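Transcriptional regulator (GntR family) (Enterococcus faecalis, PDB 3DDV) probably regulates transcription as a member of the GntR family, with a UTRA domain that presumably senses a small-molecule effector modulating DNA binding. Local coordinates at residues Y63-S66 with E67-S71; I55-S58 with L59-Y63. One frame throughout, in Å; residues are numbered along the deposited sequence.

Interaction 1: residues Y63-S66 with E67-S71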
ATOM      1  N   TYR B  63      39.079 -19.880  12.569  1.00 55.62           N
ATOM      2  CA  TYR B  63      39.302 -18.541  13.102  1.00 56.61           C
ATOM      3  C   TYR B  63      39.247 -18.654  14.593  1.00 56.32           C
ATOM      4  O   TYR B  63      38.843 -19.666  15.095  1.00 57.28           O
ATOM      5  CB  TYR B  63      38.273 -17.527  12.547  1.00 57.30           C
ATOM      6  CG  TYR B  63      38.131 -17.592  11.023  1.00 58.09           C
ATOM      7  CD1 TYR B  63      37.001 -17.132  10.383  1.00 58.04           C
ATOM      8  CD2 TYR B  63      39.138 -18.133  10.230  1.00 59.54           C
ATOM      9  CE1 TYR B  63      36.893 -17.207   9.002  1.00 59.17           C
ATOM     10  CE2 TYR B  63      39.028 -18.214   8.871  1.00 58.72           C
ATOM     11  CZ  TYR B  63      37.920 -17.762   8.262  1.00 58.62           C
ATOM     12  OH  TYR B  63      37.849 -17.899   6.901  1.00 59.12           O
ATOM     13  N   GLY B  64      39.697 -17.635  15.294  1.00 56.27           N
ATOM     14  CA  GLY B  64      39.659 -17.616  16.726  1.00 56.20           C
ATOM     15  C   GLY B  64      38.605 -16.627  17.135  1.00 56.70           C
ATOM     16  O   GLY B  64      38.249 -15.735  16.381  1.00 56.87           O
ATOM     17  N   LYS B  65      38.146 -16.792  18.364  1.00 57.08           N
ATOM     18  CA  LYS B  65      36.985 -16.116  18.924  1.00 57.01           C
ATOM     19  C   LYS B  65      36.956 -14.614  18.675  1.00 57.12           C
ATOM     20  O   LYS B  65      35.885 -14.053  18.360  1.00 56.36           O
ATOM     21  CB  LYS B  65      36.940 -16.383  20.429  1.00 56.96           C
ATOM     22  CG  LYS B  65      35.825 -15.715  21.205  1.00 57.71           C
ATOM     23  CD  LYS B  65      35.486 -16.495  22.473  1.00 57.88           C
ATOM     24  CE  LYS B  65      34.273 -15.919  23.203  1.00 59.30           C
ATOM     25  NZ  LYS B  65      33.772 -16.894  24.222  1.00 60.81           N
ATOM     26  N   SER B  66      38.117 -13.978  18.847  1.00 56.97           N
ATOM     27  CA  SER B  66      38.249 -12.515  18.724  1.00 56.91           C
ATOM     28  C   SER B  66      37.922 -12.070  17.325  1.00 56.41           C
ATOM     29  O   SER B  66      37.191 -11.096  17.146  1.00 56.18           O
ATOM     30  CB  SER B  66      39.685 -12.120  19.019  1.00 56.99           C
ATOM     31  OG  SER B  66      40.531 -13.222  18.661  1.00 59.35           O
ATOM     32  N   GLU B  67      38.506 -12.770  16.344  1.00 56.50           N
ATOM     33  CA  GLU B  67      38.257 -12.529  14.926  1.00 56.88           C
ATOM     34  C   GLU B  67      36.782 -12.642  14.709  1.00 57.09           C
ATOM     35  O   GLU B  67      36.154 -11.720  14.212  1.00 57.13           O
ATOM     36  CB  GLU B  67      38.948 -13.552  14.023  1.00 56.55           C
ATOM     37  CG  GLU B  67      40.437 -13.419  13.935  1.00 57.12           C
ATOM     38  CD  GLU B  67      41.115 -14.645  13.322  1.00 57.60           C
ATOM     39  OE1 GLU B  67      40.834 -15.767  13.773  1.00 58.04           O
ATOM     40  OE2 GLU B  67      41.959 -14.492  12.404  1.00 59.58           O
ATOM     41  N   ILE B  68      36.217 -13.773  15.115  1.00 57.54           N
ATOM     42  CA  ILE B  68      34.781 -13.987  14.908  1.00 58.10           C
ATOM     43  C   ILE B  68      33.938 -12.929  15.564  1.00 58.31           C
ATOM     44  O   ILE B  68      32.974 -12.492  14.976  1.00 58.35           O
ATOM     45  CB  ILE B  68      34.308 -15.374  15.357  1.00 57.62           C
ATOM     46  CG1 ILE B  68      34.962 -16.429  14.447  1.00 57.78           C
ATOM     47  CG2 ILE B  68      32.788 -15.423  15.306  1.00 56.58           C
ATOM     48  CD1 ILE B  68      34.863 -17.880  14.907  1.00 57.61           C
ATOM     49  N   THR B  69      34.307 -12.507  16.763  1.00 59.31           N
ATOM     50  CA  THR B  69      33.470 -11.597  17.532  1.00 60.56           C
ATOM     51  C   THR B  69      33.611 -10.161  17.095  1.00 61.36           C
ATOM     52  O   THR B  69      32.603  -9.482  16.974  1.00 62.44           O
ATOM     53  CB  THR B  69      33.685 -11.726  19.056  1.00 60.50           C
ATOM     54  OG1 THR B  69      35.020 -12.164  19.326  1.00 62.21           O
ATOM     55  CG2 THR B  69      32.730 -12.759  19.641  1.00 60.20           C
ATOM     56  N   ASN B  70      34.825  -9.709  16.791  1.00 62.34           N
ATOM     57  CA  ASN B  70      35.059  -8.285  16.458  1.00 62.99           C
ATOM     58  C   ASN B  70      35.402  -7.979  14.983  1.00 63.58           C
ATOM     59  O   ASN B  70      35.356  -6.828  14.576  1.00 64.54           O
ATOM     60  CB  ASN B  70      36.188  -7.682  17.324  1.00 63.60           C
ATOM     61  CG  ASN B  70      36.201  -8.225  18.757  1.00 65.59           C
ATOM     62  OD1 ASN B  70      37.078  -9.031  19.122  1.00 67.25           O
ATOM     63  ND2 ASN B  70      35.212  -7.817  19.560  1.00 66.68           N
ATOM     64  N   SER B  71      35.768  -8.971  14.184  1.00 63.29           N
ATOM     65  CA  SER B  71      36.331  -8.685  12.863  1.00 62.82           C
ATOM     66  C   SER B  71      35.738  -9.620  11.835  1.00 62.07           C
ATOM     67  O   SER B  71      36.423 -10.093  10.913  1.00 61.87           O
ATOM     68  CB  SER B  71      37.847  -8.900  12.922  1.00 63.27           C
ATOM     69  OG  SER B  71      38.393  -8.338  14.101  1.00 64.10           O
TER
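From Gly64 to Asn70 the backbone turns into the first coil of helix 65-70, Ile68 N donating to Gly64 O at 3.1 Å and Asn70 N to Ser66 O at 2.8 Å. This is a helix N-terminus in which Gly64 is the N-cap. Glu67, in the third helical position, reaches back with its OE1 to Gly64 N (2.7 Å, N-H...O angle 168°), supplying one half of a capping box; glycine has no side chain with which to return the other half. CG of Glu67 stands beside its own backbone N (chi1 -72°), and the chain runs out extended from there, carrying the carboxylate alongside the opening turn. The helix end would probably favour the charged form of this acid, whose OE2 has a long, weak ion pair with Lys79. Tyr63, just before the cap, and Ile68, the fourth helical residue, form a hydrophobic staple in which the tyrosine takes part through its CB. Beyond CB the Tyr63 ring leads away to Thr75, Lys79 and Ser80 of helix 72-80, while Ile68 also packs on Leu35 and Tyr13 of the sheet. Across the staple, Tyr63 CB lies 4.0 Å from Ile68 CG1.

Interaction 2: residues I55-S58 with L59-Y63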
ATOM      1  N   ILE B  55      26.428 -18.942  12.528  1.00 45.69           N
ATOM      2  CA  ILE B  55      27.345 -19.063  11.399  1.00 45.44           C
ATOM      3  C   ILE B  55      27.649 -20.563  11.210  1.00 45.44           C
ATOM      4  O   ILE B  55      27.854 -21.260  12.171  1.00 44.57           O
ATOM      5  CB  ILE B  55      28.657 -18.318  11.712  1.00 45.08           C
ATOM      6  CG1 ILE B  55      28.347 -16.858  12.004  1.00 44.34           C
ATOM      7  CG2 ILE B  55      29.664 -18.460  10.573  1.00 44.78           C
ATOM      8  CD1 ILE B  55      29.140 -16.285  13.088  1.00 41.72           C
ATOM      9  N   PRO B  56      27.640 -21.054   9.968  1.00 45.76           N
ATOM     10  CA  PRO B  56      28.000 -22.428   9.712  1.00 45.64           C
ATOM     11  C   PRO B  56      29.344 -22.691  10.344  1.00 45.83           C
ATOM     12  O   PRO B  56      30.244 -21.879  10.141  1.00 46.46           O
ATOM     13  CB  PRO B  56      28.098 -22.470   8.194  1.00 45.38           C
ATOM     14  CG  PRO B  56      27.138 -21.458   7.752  1.00 45.95           C
ATOM     15  CD  PRO B  56      27.248 -20.350   8.733  1.00 46.48           C
ATOM     16  N   TYR B  57      29.487 -23.762  11.132  1.00 45.25           N
ATOM     17  CA  TYR B  57      30.725 -23.928  11.875  1.00 45.86           C
ATOM     18  C   TYR B  57      31.863 -24.245  10.927  1.00 46.06           C
ATOM     19  O   TYR B  57      32.995 -23.958  11.226  1.00 45.53           O
ATOM     20  CB  TYR B  57      30.641 -25.003  12.984  1.00 45.64           C
ATOM     21  CG  TYR B  57      31.859 -25.022  13.899  1.00 44.64           C
ATOM     22  CD1 TYR B  57      32.331 -23.848  14.426  1.00 43.06           C
ATOM     23  CD2 TYR B  57      32.532 -26.205  14.235  1.00 43.09           C
ATOM     24  CE1 TYR B  57      33.438 -23.801  15.254  1.00 43.55           C
ATOM     25  CE2 TYR B  57      33.663 -26.166  15.089  1.00 42.99           C
ATOM     26  CZ  TYR B  57      34.096 -24.931  15.586  1.00 44.64           C
ATOM     27  OH  TYR B  57      35.181 -24.729  16.423  1.00 46.48           O
ATOM     28  N   SER B  58      31.576 -24.846   9.784  1.00 47.17           N
ATOM     29  CA  SER B  58      32.656 -25.235   8.902  1.00 48.11           C
ATOM     30  C   SER B  58      33.359 -24.035   8.289  1.00 49.09           C
ATOM     31  O   SER B  58      34.497 -24.153   7.940  1.00 49.71           O
ATOM     32  CB  SER B  58      32.136 -26.063   7.779  1.00 47.99           C
ATOM     33  OG  SER B  58      31.546 -25.165   6.879  1.00 50.25           O
ATOM     34  N   LEU B  59      32.711 -22.884   8.146  1.00 49.94           N
ATOM     35  CA  LEU B  59      33.415 -21.709   7.599  1.00 50.63           C
ATOM     36  C   LEU B  59      34.300 -21.021   8.605  1.00 51.77           C
ATOM     37  O   LEU B  59      34.984 -20.035   8.258  1.00 53.56           O
ATOM     38  CB  LEU B  59      32.445 -20.617   7.093  1.00 50.50           C
ATOM     39  CG  LEU B  59      31.369 -21.053   6.096  1.00 50.78           C
ATOM     40  CD1 LEU B  59      30.197 -20.042   6.067  1.00 48.14           C
ATOM     41  CD2 LEU B  59      31.993 -21.303   4.722  1.00 50.51           C
ATOM     42  N   VAL B  60      34.272 -21.466   9.852  1.00 52.04           N
ATOM     43  CA  VAL B  60      34.766 -20.616  10.935  1.00 52.07           C
ATOM     44  C   VAL B  60      35.662 -21.352  11.941  1.00 52.27           C
ATOM     45  O   VAL B  60      36.335 -20.703  12.750  1.00 52.19           O
ATOM     46  CB  VAL B  60      33.509 -19.887  11.549  1.00 52.60           C
ATOM     47  CG1 VAL B  60      33.201 -20.359  12.951  1.00 52.85           C
ATOM     48  CG2 VAL B  60      33.631 -18.353  11.418  1.00 51.04           C
ATOM     49  N   SER B  61      35.683 -22.693  11.837  1.00 52.26           N
ATOM     50  CA  SER B  61      36.496 -23.581  12.630  1.00 52.56           C
ATOM     51  C   SER B  61      37.848 -23.018  12.894  1.00 54.01           C
ATOM     52  O   SER B  61      38.411 -23.262  13.960  1.00 54.95           O
ATOM     53  CB  SER B  61      36.807 -24.864  11.868  1.00 52.22           C
ATOM     54  OG  SER B  61      35.681 -25.628  11.667  1.00 50.76           O
ATOM     55  N   GLN B  62      38.424 -22.374  11.881  1.00 54.80           N
ATOM     56  CA  GLN B  62      39.838 -22.080  11.897  1.00 55.39           C
ATOM     57  C   GLN B  62      40.101 -20.675  12.381  1.00 55.11           C
ATOM     58  O   GLN B  62      41.218 -20.313  12.610  1.00 54.97           O
ATOM     59  CB  GLN B  62      40.449 -22.295  10.517  1.00 55.61           C
ATOM     60  CG  GLN B  62      40.167 -23.651   9.875  1.00 57.32           C
ATOM     61  CD  GLN B  62      40.529 -24.890  10.754  1.00 61.44           C
ATOM     62  OE1 GLN B  62      41.669 -25.040  11.265  1.00 61.49           O
ATOM     63  NE2 GLN B  62      39.552 -25.805  10.893  1.00 61.82           N
ATOM     64  N   TYR B  63      39.079 -19.880  12.569  1.00 55.62           N
ATOM     65  CA  TYR B  63      39.302 -18.541  13.102  1.00 56.61           C
ATOM     66  C   TYR B  63      39.247 -18.654  14.593  1.00 56.32           C
ATOM     67  O   TYR B  63      38.843 -19.666  15.095  1.00 57.28           O
ATOM     68  CB  TYR B  63      38.273 -17.527  12.547  1.00 57.30           C
ATOM     69  CG  TYR B  63      38.131 -17.592  11.023  1.00 58.09           C
ATOM     70  CD1 TYR B  63      37.001 -17.132  10.383  1.00 58.04           C
ATOM     71  CD2 TYR B  63      39.138 -18.133  10.230  1.00 59.54           C
ATOM     72  CE1 TYR B  63      36.893 -17.207   9.002  1.00 59.17           C
ATOM     73  CE2 TYR B  63      39.028 -18.214   8.871  1.00 58.72           C
ATOM     74  CZ  TYR B  63      37.920 -17.762   8.262  1.00 58.62           C
ATOM     75  OH  TYR B  63      37.849 -17.899   6.901  1.00 59.12           O
TER
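Leu59, Tyr57 and Val60 carry most of this turn: Leu59 and Val60 fold back on Pro56 and Ile55 at the end of strand 46-56, while the Tyr57 ring reaches forward to Val60 and Ser61. Leu59 lays its CD1 branch against the ring of Pro56, 3.8 Å from Pro56 CG and almost as near to Pro56 CB, the two side chains crossing at a slant. CG of Leu59 is turned beside its own backbone N (chi1 -53°), which directs the branch back toward the proline, and Leu59 N makes a weak hydrogen bond to Pro56 O. The chain here leaves the antiparallel sheet of the UTRA domain, whose strand 46-56 runs between 34-43 and 126-135, and enters the loop that leads to helix 65-70. Tyr57 O is the polar hub of the bend. Val60 N at 3.1 Å and Ser61 OG at 3.2 Å donate hydrogen bonds to Tyr57 O from opposite faces of the carbonyl plane, and Ser61 N adds a weak hydrogen bond. The Tyr57 ring lies beside its own carbonyl carbon (chi1 -171°), close enough for Ser61 OG to sit over one ring face, 4.0 Å above the plane and displaced toward the rim. Val60 divides its two methyls between neighbours: CG1 comes within 3.9 Å of Tyr57 CD1, the side chains meeting at about a right angle, and CG2 touches Ile55 CG2 at 4.1 Å.

In the fold
Interactions 1 and 2 follow one another along the chain and share Tyr63, which ends the type I turn begun at Val60 and directly precedes the cap of helix 65-70. Their centres lie about 11 Å apart. They also meet through side chains, Ile68 CD1 of the helix packing 3.6 Å from Val60 CG1 of the loop, so the first helical turn rests on the bend that delivers it. Helix 72-80 borders both, with Phe72 against Ile55 and Thr75 against Tyr63 and Glu67. A bound magnesium ion is about 14 Å from the side chain of Ile55, too far to be coordinated by it.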